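Hyaluronidase (PDB 5DIY) probably removes O-linked N-acetylglucosamine by hydrolysing its glycosidic bond, as a bacterial glycoside hydrolase of family 84. Local coordinates at residues Ala322-Thr325 and Asn326-Lys330; Glu349-Ile352 and Ser353-Thr357; Gln364-Lys367 and Phe368-Glu371. All coordinates share one frame; numbering follows the deposited sequence.

How the contacts relate
All three contacts are local and lie in the helical part that follows the eight-stranded barrel, away from the sugar site. Contacts 1 and 2 are turns of successive helices, 322-336 and 340-362, with centres about 15 Å apart; they touch where Tyr323 OH probably hydrogen-bonds Glu350 OE1. Contact 3 stands at the start of helix 367-371, its centre about 21 Å from that of contact 2, and packs against helices 262-277, 284-296 and 301-308. Each contact has a buried and an exposed side. Apolar packing dominates the side chains of contact 1, threonine hydroxyls on backbone carbonyls mark contact 2, and contact 3 combines phenylalanine packing with a long salt bridge.

Contact 1: residues Ala322-Thr325 and Asn326-Lys330; sequences AYLT and NLFKK
Leu324 and Phe328 sit one turn apart on the first turns of helix 322-336, the alpha-helical start of an element that packs against helices 340-362 and 440-451. Four backbone bonds of the i to i+4 kind join 322-325 to 326-330: Asn326 N to Ala322 O, Leu327 N to Tyr323 O, Phe328 N to Leu324 O, and the longest, Lys329 N to Thr325 O at 3.3 Å.

Apolar contacts come in two pairs. On the inner side Leu324 and Phe328 lie alongside each other and point the same way, and the leucine methyl CD2 meets the far end of the ring, 3.8 Å from Phe328 CE2 and 3.9 Å from Phe328 CZ. Leu324 also touches Val440 and Val441, while Phe328 stacks on Phe444. Tyr323 and Leu327, partly exposed on the flank facing helix 340-362, form a second side-by-side pair. Both send CG anti to the backbone N (chi1 178° and -175°), which swings ring and branch in the same direction and brings Leu327 CD1 to 3.9 Å from Tyr323 CE1.

Among the polar groups, Thr325 OG1 turns back to bond Pro321 O, just before the helix. The phenol of Tyr323 probably hydrogen-bonds Glu350 on the next helix, and Leu327 CD1 packs beside that same hydroxyl, 3.9 Å from Tyr323 OH.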
# COMPACT_ATOMS: atom_id res chain seq x y z
N ALA C 322 8.76 14.73 5.02
CA ALA C 322 9.53 15.92 4.62
C ALA C 322 9.31 17.11 5.55
O ALA C 322 10.27 17.77 5.94
CB ALA C 322 9.22 16.30 3.18
N TYR C 323 8.05 17.37 5.91
CA TYR C 323 7.72 18.50 6.78
C TYR C 323 8.48 18.44 8.11
O TYR C 323 9.12 19.41 8.50
CB TYR C 323 6.21 18.60 7.02
CG TYR C 323 5.79 19.73 7.95
CD1 TYR C 323 5.83 19.57 9.34
CD2 TYR C 323 5.34 20.95 7.44
CE1 TYR C 323 5.45 20.58 10.19
CE2 TYR C 323 4.96 21.97 8.29
CZ TYR C 323 5.02 21.79 9.67
OH TYR C 323 4.64 22.79 10.53
N LEU C 324 8.42 17.30 8.80
CA LEU C 324 9.10 17.20 10.10
C LEU C 324 10.62 17.15 9.96
O LEU C 324 11.33 17.71 10.79
CB LEU C 324 8.55 16.05 10.95
CG LEU C 324 7.29 16.37 11.77
CD1 LEU C 324 6.87 15.17 12.59
CD2 LEU C 324 7.45 17.59 12.67
N THR C 325 11.11 16.51 8.90
CA THR C 325 12.55 16.49 8.61
C THR C 325 13.09 17.91 8.49
O THR C 325 14.08 18.26 9.14
CB THR C 325 12.87 15.68 7.33
OG1 THR C 325 12.52 14.32 7.54
CG2 THR C 325 14.34 15.76 6.97
N ASN C 326 12.42 18.73 7.69
CA ASN C 326 12.81 20.13 7.51
C ASN C 326 12.67 20.93 8.81
O ASN C 326 13.55 21.73 9.15
CB ASN C 326 11.99 20.79 6.39
CG ASN C 326 12.24 20.18 5.02
OD1 ASN C 326 13.28 19.59 4.77
ND2 ASN C 326 11.27 20.31 4.14
N LEU C 327 11.57 20.71 9.53
CA LEU C 327 11.30 21.49 10.74
C LEU C 327 12.36 21.30 11.81
O LEU C 327 12.82 22.28 12.41
CB LEU C 327 9.91 21.16 11.30
CG LEU C 327 9.50 22.02 12.51
CD1 LEU C 327 8.08 22.56 12.37
CD2 LEU C 327 9.64 21.25 13.82
N PHE C 328 12.76 20.05 12.06
CA PHE C 328 13.73 19.77 13.13
C PHE C 328 15.14 20.22 12.75
O PHE C 328 15.90 20.66 13.61
CB PHE C 328 13.71 18.29 13.56
CG PHE C 328 12.43 17.87 14.24
CD1 PHE C 328 11.91 18.60 15.31
CD2 PHE C 328 11.77 16.72 13.84
CE1 PHE C 328 10.74 18.21 15.94
CE2 PHE C 328 10.60 16.31 14.47
CZ PHE C 328 10.08 17.06 15.52
N LYS C 329 15.49 20.11 11.47
CA LYS C 329 16.71 20.72 10.95
C LYS C 329 16.71 22.25 11.17
O LYS C 329 17.72 22.84 11.59
CB LYS C 329 16.88 20.39 9.46
CG LYS C 329 18.11 20.99 8.79
CD LYS C 329 18.08 20.75 7.28
CE LYS C 329 18.94 21.76 6.54
NZ LYS C 329 20.39 21.61 6.86
N LYS C 330 15.57 22.89 10.91
CA LYS C 330 15.42 24.33 11.13
C LYS C 330 15.57 24.69 12.61
O LYS C 330 16.30 25.63 12.96
CB LYS C 330 14.07 24.80 10.58
CG LYS C 330 13.84 26.30 10.68
CD LYS C 330 13.01 26.69 11.90
CE LYS C 330 12.82 28.19 11.98
NZ LYS C 330 12.30 28.57 13.32

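Contact 2: residues Glu349-Ile352 and Ser353-Thr357; sequences EEII and SMQTT
Ile352 O takes two donors from Thr356, one turn further along the helix. The backbone bond from Thr356 N to Ile352 O is 2.9 Å long and nearly straight at hydrogen, 171°. The hydroxyl adds a second bond, Thr356 OG1 to Ile352 O at 3.0 Å, coming from above the carbonyl plane. With OG1 beside its own backbone N (chi1 -64°), the threonine can fold this hydroxyl back onto the preceding turn. Thr357 does the same one residue on: Thr357 OG1 donates to Ser353 O at 2.7 Å, and the two donors of Thr357 approach that carbonyl from opposite faces of its plane.

These bonds belong to the middle of helix 340-362, a long alpha-helix flanked here by helices 301-308, 322-336 and 373-398. Its regular i to i+4 pattern also joins Ser353, Met354 and Gln355 to the carbonyls of Glu349, Glu350 and Ile351.

Ile351 and Gln355 run side by side, the branch methyl Ile351 CG2 lying 3.6 Å from Gln355 NE2, and Gln355 also touches Thr383 and Asp387 of helix 373-398. Met354 faces that helix at Tyr379 and Thr383, its CG 3.3 Å from Glu350 O. The carboxylate of Glu350 is engaged outside this turn: OE2 forms a salt bridge with Lys306 of helix 301-308, while OE1 is turned to Tyr323.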
# COMPACT_ATOMS: atom_id res chain seq x y z
N GLU C 349 4.81 25.55 19.06
CA GLU C 349 3.69 25.70 18.13
C GLU C 349 3.38 24.37 17.43
O GLU C 349 2.21 24.02 17.23
CB GLU C 349 3.98 26.81 17.09
CG GLU C 349 3.96 28.24 17.65
CD GLU C 349 4.44 29.34 16.67
OE1 GLU C 349 5.08 29.04 15.62
OE2 GLU C 349 4.20 30.54 16.96
N GLU C 350 4.43 23.62 17.07
CA GLU C 350 4.25 22.31 16.41
C GLU C 350 3.60 21.27 17.34
O GLU C 350 2.72 20.51 16.91
CB GLU C 350 5.60 21.79 15.91
CG GLU C 350 5.49 20.71 14.85
CD GLU C 350 4.74 21.19 13.63
OE1 GLU C 350 4.99 22.33 13.17
OE2 GLU C 350 3.89 20.44 13.12
N ILE C 351 4.03 21.26 18.60
CA ILE C 351 3.41 20.38 19.60
C ILE C 351 1.91 20.68 19.75
O ILE C 351 1.10 19.75 19.70
CB ILE C 351 4.13 20.49 20.96
CG1 ILE C 351 5.54 19.87 20.86
CG2 ILE C 351 3.33 19.81 22.07
CD1 ILE C 351 6.52 20.38 21.90
N ILE C 352 1.56 21.96 19.90
CA ILE C 352 0.16 22.38 20.01
C ILE C 352 -0.63 21.90 18.80
O ILE C 352 -1.72 21.33 18.95
CB ILE C 352 0.02 23.93 20.14
CG1 ILE C 352 0.49 24.41 21.53
CG2 ILE C 352 -1.41 24.39 19.88
CD1 ILE C 352 -0.51 24.18 22.65
N SER C 353 -0.07 22.12 17.61
CA SER C 353 -0.69 21.70 16.34
C SER C 353 -0.99 20.20 16.31
O SER C 353 -2.08 19.78 15.92
CB SER C 353 0.21 22.12 15.17
OG SER C 353 -0.40 21.83 13.92
N MET C 354 -0.02 19.40 16.79
CA MET C 354 -0.15 17.94 16.85
C MET C 354 -1.16 17.48 17.91
O MET C 354 -1.90 16.53 17.67
CB MET C 354 1.23 17.29 17.09
CG MET C 354 2.21 17.44 15.93
SD MET C 354 3.87 16.79 16.21
CE MET C 354 3.61 15.03 16.03
N GLN C 355 -1.16 18.14 19.07
CA GLN C 355 -2.15 17.87 20.14
C GLN C 355 -3.58 18.17 19.69
O GLN C 355 -4.47 17.35 19.91
CB GLN C 355 -1.83 18.68 21.41
CG GLN C 355 -0.59 18.19 22.13
CD GLN C 355 -0.13 19.11 23.25
OE1 GLN C 355 -0.49 20.28 23.31
NE2 GLN C 355 0.70 18.57 24.13
N THR C 356 -3.77 19.33 19.08
CA THR C 356 -5.05 19.75 18.50
C THR C 356 -5.53 18.75 17.45
O THR C 356 -6.71 18.38 17.43
CB THR C 356 -4.91 21.14 17.84
OG1 THR C 356 -4.59 22.11 18.84
CG2 THR C 356 -6.19 21.58 17.11
N THR C 357 -4.61 18.34 16.58
CA THR C 357 -4.88 17.36 15.53
C THR C 357 -5.33 16.03 16.11
O THR C 357 -6.35 15.49 15.69
CB THR C 357 -3.64 17.16 14.65
OG1 THR C 357 -3.36 18.38 13.97
CG2 THR C 357 -3.86 16.04 13.62

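Contact 3: residues Gln364-Lys367 and Phe368-Glu371; sequences QDSK and FFWE
Gln364 lays the start of its side chain against the ring of Phe369: Gln364 CB is 3.3 Å from Phe369 CD2, and Gln364 CG is 3.8 Å from Phe369 CE2. The two side chains point the same way, with the glutamine amide turned nearly square to the ring, at 84°. The chain bends at chi2 (-61°), and CB and CG, rather than the amide, do the touching. Ser366 comes to the same ring atom, its OG 3.3 Å from Phe369 CD2. One face of the Phe369 ring carries Phe368 CD1 over its centre, while Phe369 CG lies in plane at the edge of the Phe368 ring, a T-shaped arrangement of neighbouring residues. Both phenylalanines press against Leu296 and Met304.

Ser366 occupies the N-cap position of helix 367-371, though its side chain makes no capping bond. The first turn closes with Trp370 N to Ser366 O, in the carbonyl plane, and with Glu371 N to Lys367 O at 2.9 Å.

Lys367 and Glu371, one turn apart, cross at an angle. The lysine is extended from a CG anti to the backbone N (chi1 -175°), and it passes its CE 3.6 Å from Glu371 OE2; the salt bridge from Lys367 NZ to Glu371 OE2 is long, 3.9 Å. Each charge has another partner: Lys367 NZ pairs with Glu22, and Glu371 OE1 accepts from Ala264 N at the start of helix 262-277. The long bridge therefore probably contributes mainly a diffuse attraction, with Glu371 tied more firmly to the barrel-side helix than to Lys367.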
# COMPACT_ATOMS: atom_id res chain seq x y z
N GLN C 364 -13.74 11.60 16.71
CA GLN C 364 -14.57 10.99 15.66
C GLN C 364 -14.70 9.47 15.86
O GLN C 364 -13.70 8.79 16.12
CB GLN C 364 -13.98 11.30 14.28
CG GLN C 364 -13.80 12.78 13.97
CD GLN C 364 -15.10 13.55 13.98
OE1 GLN C 364 -15.97 13.35 13.14
NE2 GLN C 364 -15.24 14.45 14.95
N ASP C 365 -15.92 8.96 15.71
CA ASP C 365 -16.28 7.58 16.10
C ASP C 365 -16.39 6.56 14.97
O ASP C 365 -16.50 5.36 15.23
CB ASP C 365 -17.62 7.60 16.83
CG ASP C 365 -17.56 8.39 18.10
OD1 ASP C 365 -16.89 7.90 19.03
OD2 ASP C 365 -18.16 9.48 18.16
N SER C 366 -16.38 7.04 13.73
CA SER C 366 -16.60 6.21 12.54
C SER C 366 -15.60 5.07 12.39
O SER C 366 -14.57 5.02 13.06
CB SER C 366 -16.56 7.09 11.29
OG SER C 366 -15.26 7.62 11.11
N LYS C 367 -15.92 4.16 11.48
CA LYS C 367 -15.07 3.01 11.20
C LYS C 367 -13.66 3.39 10.71
O LYS C 367 -12.69 2.72 11.06
CB LYS C 367 -15.74 2.10 10.17
CG LYS C 367 -14.95 0.83 9.92
CD LYS C 367 -15.72 -0.16 9.09
CE LYS C 367 -15.00 -1.49 9.10
NZ LYS C 367 -15.30 -2.25 7.87
N PHE C 368 -13.57 4.42 9.88
CA PHE C 368 -12.27 4.94 9.43
C PHE C 368 -11.34 5.16 10.63
O PHE C 368 -10.22 4.62 10.67
CB PHE C 368 -12.45 6.24 8.63
CG PHE C 368 -11.15 6.89 8.21
CD1 PHE C 368 -10.50 7.81 9.04
CD2 PHE C 368 -10.58 6.60 6.97
CE1 PHE C 368 -9.30 8.40 8.66
CE2 PHE C 368 -9.39 7.19 6.57
CZ PHE C 368 -8.74 8.09 7.42
N PHE C 369 -11.82 5.90 11.63
CA PHE C 369 -10.99 6.21 12.82
C PHE C 369 -10.76 5.03 13.76
O PHE C 369 -9.75 5.02 14.47
CB PHE C 369 -11.52 7.44 13.56
CG PHE C 369 -11.44 8.69 12.73
CD1 PHE C 369 -10.20 9.26 12.45
CD2 PHE C 369 -12.57 9.26 12.17
CE1 PHE C 369 -10.10 10.39 11.65
CE2 PHE C 369 -12.48 10.39 11.38
CZ PHE C 369 -11.24 10.96 11.12
N TRP C 370 -11.64 4.04 13.73
CA TRP C 370 -11.36 2.73 14.36
C TRP C 370 -10.19 2.01 13.66
O TRP C 370 -9.32 1.46 14.32
CB TRP C 370 -12.60 1.83 14.36
CG TRP C 370 -12.36 0.50 15.01
CD1 TRP C 370 -12.48 0.20 16.34
CD2 TRP C 370 -11.93 -0.71 14.37
NE1 TRP C 370 -12.16 -1.12 16.57
CE2 TRP C 370 -11.82 -1.70 15.38
CE3 TRP C 370 -11.64 -1.06 13.04
CZ2 TRP C 370 -11.43 -3.02 15.10
CZ3 TRP C 370 -11.24 -2.37 12.76
CH2 TRP C 370 -11.14 -3.34 13.79
N GLU C 371 -10.17 2.02 12.32
CA GLU C 371 -9.10 1.34 11.57
C GLU C 371 -7.72 1.99 11.77
O GLU C 371 -6.73 1.29 11.94
CB GLU C 371 -9.43 1.25 10.08
CG GLU C 371 -10.41 0.14 9.75
CD GLU C 371 -10.78 0.06 8.29
OE1 GLU C 371 -10.19 0.79 7.46
OE2 GLU C 371 -11.70 -0.72 7.96